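PDB 5GV3: lysosome-associated membrane glycoprotein 2 from Mus musculus, which directly inhibits the lysosomal proton channel TMEM175, thereby facilitating acidification of the lumen, and acts in lysosome biogenesis and autophagy. Local coordinates for residues A16-T28 with T32-A44. Residues are numbered along the deposited sequence; the frame is centred on the assembly and turned at random.
Sequences AEWEMNFTITYET and TNKTITIAVPDKA. With ZN (zinc ion), chain C; ZN (zinc ion), chain E; NAG (2-acetamido-2-deoxy-beta-D-glucopyranose), chain P; NAG (2-acetamido-2-deoxy-beta-D-glucopyranose), chain M.
A chi1 of 61° sets Tyr26 CG between the backbone N and the carbonyl carbon, which turns the ring toward its cross-strand partner Lys34. Lys34, extended with CG opposite its backbone N, runs alongside: its CB lies over one ring face, 4.1 Å from the Tyr26 centroid in a CH-pi contact, and its CD reaches 3.3 Å from Tyr26 OH, while Ile36 CG1 meets the ring edge. On the face of the sheet that carries Tyr26, Ile24 CD1 packs 4.1 Å from Ile38 CD1; farther along, Val40 CG2 meets Phe22 CE2 at 3.8 Å. The face with Thr23, Thr25, Thr35 and Thr37 is mostly polar. Thr23 OG1 and Thr37 OG1 share a hydrogen bond of 3.0 Å, repeated by Thr25 OG1 and Thr35 OG1 at 2.9 Å. This face also carries the N-linked sugars of Asn21 and Asn33; C8, the acetamido methyl of the sugar on Asn21, lies 3.5 Å from Thr37 CG2. Paired backbone bonds bind the antiparallel strands of this beta hairpin of the first lumenal domain. Phe98 stacks edge-to-face on Tyr26, whose OH bonds to Pro99 O, and Ile38 touches Phe64 of strand 59-64; strand 11-28 also pairs with strand 136-146.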
loop_
_atom_site.group_PDB
_atom_site.type_symbol
_atom_site.label_atom_id
_atom_site.label_comp_id
_atom_site.label_asym_id
_atom_site.label_seq_id
_atom_site.Cartn_x
_atom_site.Cartn_y
_atom_site.Cartn_z
ATOM N N ALA A 16 10.833 -1.786 -0.914
ATOM C CA ALA A 16 9.775 -0.889 -0.484
ATOM C C ALA A 16 9.841 -0.683 1.026
ATOM O O ALA A 16 9.877 -1.640 1.789
ATOM C CB ALA A 16 8.415 -1.437 -0.895
ATOM N N GLU A 17 9.887 0.580 1.432
ATOM C CA GLU A 17 9.926 0.989 2.830
ATOM C C GLU A 17 8.900 2.107 2.994
ATOM O O GLU A 17 8.989 3.118 2.301
ATOM C CB GLU A 17 11.363 1.424 3.179
ATOM C CG GLU A 17 11.712 2.068 4.544
ATOM C CD GLU A 17 13.215 2.494 4.613
ATOM O OE1 GLU A 17 14.002 2.105 3.726
ATOM O OE2 GLU A 17 13.651 3.211 5.530
ATOM N N TRP A 18 7.917 1.920 3.875
ATOM C CA TRP A 18 6.845 2.906 4.020
ATOM C C TRP A 18 5.951 2.646 5.238
ATOM O O TRP A 18 6.041 1.597 5.877
ATOM C CB TRP A 18 5.982 2.939 2.751
ATOM C CG TRP A 18 4.971 1.830 2.646
ATOM C CD1 TRP A 18 3.629 1.955 2.805
ATOM C CD2 TRP A 18 5.212 0.437 2.358
ATOM N NE1 TRP A 18 3.019 0.742 2.644
ATOM C CE2 TRP A 18 3.960 -0.209 2.363
ATOM C CE3 TRP A 18 6.357 -0.320 2.106
ATOM C CZ2 TRP A 18 3.816 -1.573 2.122
ATOM C CZ3 TRP A 18 6.213 -1.681 1.864
ATOM C CH2 TRP A 18 4.951 -2.291 1.878
ATOM N N GLU A 19 5.110 3.623 5.561
ATOM C CA GLU A 19 4.124 3.481 6.629
ATOM C C GLU A 19 2.728 3.804 6.090
ATOM O O GLU A 19 2.565 4.691 5.262
ATOM C CB GLU A 19 4.476 4.385 7.816
ATOM C CG GLU A 19 5.831 4.045 8.477
ATOM C CD GLU A 19 5.990 4.605 9.894
ATOM O OE1 GLU A 19 5.006 4.568 10.662
ATOM O OE2 GLU A 19 7.101 5.065 10.253
ATOM N N MET A 20 1.714 3.085 6.550
ATOM C CA MET A 20 0.340 3.384 6.123
ATOM C C MET A 20 -0.700 3.125 7.193
ATOM O O MET A 20 -0.515 2.270 8.055
ATOM C CB MET A 20 0.007 2.579 4.857
ATOM C CG MET A 20 0.201 1.064 4.997
ATOM S SD MET A 20 -0.444 0.043 3.631
ATOM C CE MET A 20 0.188 0.873 2.242
ATOM N N ASN A 21 -1.771 3.910 7.170
ATOM C CA ASN A 21 -2.920 3.608 8.006
ATOM C C ASN A 21 -4.203 3.935 7.231
ATOM O O ASN A 21 -4.171 4.639 6.204
ATOM C CB ASN A 21 -2.826 4.260 9.417
ATOM C CG ASN A 21 -2.907 5.779 9.438
ATOM O OD1 ASN A 21 -3.396 6.428 8.516
ATOM N ND2 ASN A 21 -2.428 6.351 10.557
ATOM N N PHE A 22 -5.307 3.345 7.679
ATOM C CA PHE A 22 -6.587 3.439 6.983
ATOM C C PHE A 22 -7.707 3.816 7.927
ATOM O O PHE A 22 -7.966 3.129 8.909
ATOM C CB PHE A 22 -6.924 2.105 6.318
ATOM C CG PHE A 22 -5.880 1.639 5.345
ATOM C CD1 PHE A 22 -5.708 2.281 4.135
ATOM C CD2 PHE A 22 -5.050 0.580 5.660
ATOM C CE1 PHE A 22 -4.736 1.860 3.247
ATOM C CE2 PHE A 22 -4.073 0.155 4.780
ATOM C CZ PHE A 22 -3.913 0.792 3.573
ATOM N N THR A 23 -8.364 4.926 7.631
ATOM C CA THR A 23 -9.493 5.359 8.430
ATOM C C THR A 23 -10.773 4.903 7.740
ATOM O O THR A 23 -11.110 5.386 6.661
ATOM C CB THR A 23 -9.481 6.879 8.629
ATOM O OG1 THR A 23 -8.218 7.271 9.174
ATOM C CG2 THR A 23 -10.572 7.305 9.590
ATOM N N ILE A 24 -11.456 3.937 8.350
ATOM C CA ILE A 24 -12.623 3.314 7.730
ATOM C C ILE A 24 -13.921 3.625 8.473
ATOM O O ILE A 24 -14.013 3.450 9.692
ATOM C CB ILE A 24 -12.467 1.783 7.648
ATOM C CG1 ILE A 24 -11.184 1.421 6.896
ATOM C CG2 ILE A 24 -13.703 1.148 6.973
ATOM C CD1 ILE A 24 -10.876 -0.056 6.890
ATOM N N THR A 25 -14.914 4.106 7.733
ATOM C CA THR A 25 -16.251 4.302 8.279
ATOM C C THR A 25 -17.144 3.162 7.814
ATOM O O THR A 25 -17.242 2.899 6.621
ATOM C CB THR A 25 -16.864 5.648 7.845
ATOM O OG1 THR A 25 -15.990 6.721 8.211
ATOM C CG2 THR A 25 -18.227 5.859 8.520
ATOM N N TYR A 26 -17.791 2.485 8.756
ATOM C CA TYR A 26 -18.706 1.404 8.406
ATOM C C TYR A 26 -20.039 1.552 9.133
ATOM O O TYR A 26 -20.112 2.180 10.188
ATOM C CB TYR A 26 -18.072 0.050 8.716
ATOM C CG TYR A 26 -17.719 -0.160 10.170
ATOM C CD1 TYR A 26 -16.545 0.360 10.702
ATOM C CD2 TYR A 26 -18.533 -0.916 10.997
ATOM C CE1 TYR A 26 -16.212 0.163 12.031
ATOM C CE2 TYR A 26 -18.202 -1.127 12.325
ATOM C CZ TYR A 26 -17.041 -0.584 12.835
ATOM O OH TYR A 26 -16.713 -0.791 14.158
ATOM N N GLU A 27 -21.088 0.951 8.581
ATOM C CA GLU A 27 -22.412 1.072 9.176
ATOM C C GLU A 27 -22.563 0.174 10.398
ATOM O O GLU A 27 -22.173 -0.995 10.394
ATOM C CB GLU A 27 -23.507 0.734 8.152
ATOM C CG GLU A 27 -24.919 0.833 8.725
ATOM C CD GLU A 27 -26.008 0.515 7.713
ATOM O OE1 GLU A 27 -25.684 0.211 6.548
ATOM O OE2 GLU A 27 -27.197 0.585 8.090
ATOM N N THR A 28 -23.090 0.773 11.457
ATOM C CA THR A 28 -23.372 0.109 12.728
ATOM C C THR A 28 -24.881 0.100 13.029
ATOM O O THR A 28 -25.665 0.705 12.298
ATOM C CB THR A 28 -22.579 0.757 13.866
ATOM O OG1 THR A 28 -22.721 2.181 13.787
ATOM C CG2 THR A 28 -21.107 0.440 13.698
ATOM N N THR A 32 -26.640 3.768 12.383
ATOM C CA THR A 32 -25.490 4.593 12.772
ATOM C C THR A 32 -24.223 4.177 12.019
ATOM O O THR A 32 -24.209 3.173 11.309
ATOM C CB THR A 32 -25.201 4.502 14.288
ATOM O OG1 THR A 32 -24.896 3.145 14.648
ATOM C CG2 THR A 32 -26.387 5.000 15.106
ATOM N N ASN A 33 -23.163 4.968 12.173
ATOM C CA ASN A 33 -21.864 4.691 11.559
ATOM C C ASN A 33 -20.755 4.680 12.592
ATOM O O ASN A 33 -20.837 5.395 13.591
ATOM C CB ASN A 33 -21.523 5.722 10.485
ATOM C CG ASN A 33 -22.652 5.943 9.510
ATOM O OD1 ASN A 33 -23.427 6.886 9.647
ATOM N ND2 ASN A 33 -22.755 5.075 8.523
ATOM N N LYS A 34 -19.738 3.853 12.380
ATOM C CA LYS A 34 -18.536 3.941 13.208
ATOM C C LYS A 34 -17.297 4.183 12.354
ATOM O O LYS A 34 -17.133 3.568 11.297
ATOM C CB LYS A 34 -18.329 2.682 14.046
ATOM C CG LYS A 34 -17.155 2.846 14.997
ATOM C CD LYS A 34 -17.114 1.823 16.106
ATOM C CE LYS A 34 -16.085 2.247 17.149
ATOM N NZ LYS A 34 -15.779 1.161 18.109
ATOM N N THR A 35 -16.448 5.102 12.801
ATOM C CA THR A 35 -15.194 5.393 12.124
ATOM C C THR A 35 -14.027 4.902 12.974
ATOM O O THR A 35 -13.929 5.237 14.163
ATOM C CB THR A 35 -15.026 6.894 11.861
ATOM O OG1 THR A 35 -16.102 7.371 11.051
ATOM C CG2 THR A 35 -13.703 7.166 11.154
ATOM N N ILE A 36 -13.161 4.093 12.374
ATOM C CA ILE A 36 -11.967 3.593 13.053
ATOM C C ILE A 36 -10.712 3.813 12.210
ATOM O O ILE A 36 -10.790 3.956 10.993
ATOM C CB ILE A 36 -12.097 2.093 13.396
ATOM C CG1 ILE A 36 -12.388 1.276 12.142
ATOM C CG2 ILE A 36 -13.229 1.869 14.382
ATOM C CD1 ILE A 36 -11.204 0.557 11.572
ATOM N N THR A 37 -9.557 3.864 12.866
ATOM C CA THR A 37 -8.286 3.952 12.151
ATOM C C THR A 37 -7.462 2.695 12.396
ATOM O O THR A 37 -7.241 2.293 13.536
ATOM C CB THR A 37 -7.476 5.195 12.560
ATOM O OG1 THR A 37 -8.141 6.366 12.071
ATOM C CG2 THR A 37 -6.075 5.151 11.961
ATOM N N ILE A 38 -7.029 2.064 11.312
ATOM C CA ILE A 38 -6.171 0.892 11.392
ATOM C C ILE A 38 -4.745 1.238 11.003
ATOM O O ILE A 38 -4.465 1.475 9.828
ATOM C CB ILE A 38 -6.644 -0.231 10.468
ATOM C CG1 ILE A 38 -8.075 -0.636 10.790
ATOM C CG2 ILE A 38 -5.711 -1.427 10.566
ATOM C CD1 ILE A 38 -8.612 -1.691 9.851
ATOM N N ALA A 39 -3.842 1.272 11.973
ATOM C CA ALA A 39 -2.425 1.394 11.652
ATOM C C ALA A 39 -1.886 0.008 11.345
ATOM O O ALA A 39 -2.035 -0.914 12.140
ATOM C CB ALA A 39 -1.660 2.037 12.796
ATOM N N VAL A 40 -1.288 -0.145 10.173
ATOM C CA VAL A 40 -0.758 -1.433 9.760
ATOM C C VAL A 40 0.592 -1.612 10.422
ATOM O O VAL A 40 1.539 -0.894 10.101
ATOM C CB VAL A 40 -0.623 -1.527 8.218
ATOM C CG1 VAL A 40 -0.009 -2.851 7.810
ATOM C CG2 VAL A 40 -1.985 -1.338 7.557
ATOM N N PRO A 41 0.682 -2.554 11.373
ATOM C CA PRO A 41 1.947 -2.728 12.083
ATOM C C PRO A 41 2.838 -3.691 11.333
ATOM O O PRO A 41 2.448 -4.190 10.277
ATOM C CB PRO A 41 1.511 -3.337 13.411
ATOM C CG PRO A 41 0.342 -4.228 12.993
ATOM C CD PRO A 41 -0.339 -3.514 11.835
ATOM N N ASP A 42 3.978 -4.030 11.912
ATOM C CA ASP A 42 4.800 -5.035 11.284
ATOM C C ASP A 42 4.683 -6.239 12.192
ATOM O O ASP A 42 5.016 -6.182 13.372
ATOM C CB ASP A 42 6.246 -4.570 11.109
ATOM C CG ASP A 42 7.058 -5.511 10.233
ATOM O OD1 ASP A 42 6.922 -6.745 10.383
ATOM O OD2 ASP A 42 7.815 -5.011 9.369
ATOM N N LYS A 43 4.249 -7.324 11.565
ATOM C CA LYS A 43 3.575 -8.492 12.126
ATOM C C LYS A 43 2.678 -8.861 10.972
ATOM O O LYS A 43 2.375 -10.029 10.737
ATOM C CB LYS A 43 2.754 -8.222 13.399
ATOM C CG LYS A 43 3.525 -8.288 14.711
ATOM C CD LYS A 43 4.065 -9.684 14.978
ATOM C CE LYS A 43 4.837 -9.744 16.286
ATOM N NZ LYS A 43 5.456 -11.079 16.508
ATOM N N ALA A 44 2.315 -7.826 10.216
ATOM C CA ALA A 44 1.527 -7.983 9.003
ATOM C C ALA A 44 2.401 -8.703 7.999
ATOM O O ALA A 44 3.612 -8.518 7.989
ATOM C CB ALA A 44 1.077 -6.642 8.470
HETATM ZN ZN ZN C . 15.488 3.047 4.684
HETATM ZN ZN ZN E . 6.175 5.521 11.969
HETATM C C1 NAG P . -23.783 5.161 7.523
HETATM C C2 NAG P . -23.317 4.344 6.318
HETATM C C3 NAG P . -24.417 4.265 5.260
HETATM C C4 NAG P . -25.726 3.784 5.866
HETATM C C5 NAG P . -26.098 4.679 7.040
HETATM C C6 NAG P . -27.364 4.244 7.742
HETATM C C7 NAG P . -20.879 4.473 6.036
HETATM C C8 NAG P . -19.757 5.170 5.333
HETATM N N2 NAG P . -22.110 4.909 5.744
HETATM O O3 NAG P . -24.002 3.364 4.241
HETATM O O4 NAG P . -26.758 3.836 4.887
HETATM O O5 NAG P . -25.044 4.641 8.015
HETATM O O6 NAG P . -27.412 4.787 9.053
HETATM O O7 NAG P . -20.681 3.562 6.832
HETATM C C1 NAG M . -2.378 7.765 10.868
HETATM C C2 NAG M . -2.140 8.026 12.361
HETATM C C3 NAG M . -2.119 9.527 12.636
HETATM C C4 NAG M . -1.125 10.222 11.714
HETATM C C5 NAG M . -1.405 9.864 10.257
HETATM C C6 NAG M . -0.368 10.417 9.308
HETATM C C7 NAG M . -2.867 6.353 14.009
HETATM C C8 NAG M . -4.027 5.792 14.781
HETATM N N2 NAG M . -3.146 7.369 13.183
HETATM O O3 NAG M . -1.766 9.762 13.993
HETATM O O4 NAG M . -1.212 11.633 11.886
HETATM O O5 NAG M . -1.378 8.439 10.100
HETATM O O6 NAG M . 0.881 9.777 9.517
HETATM O O7 NAG M . -1.730 5.906 14.127
HETATM O O HOH W 1 2.504 1.067 8.732
HETATM O O HOH W 2 16.676 2.455 3.069
#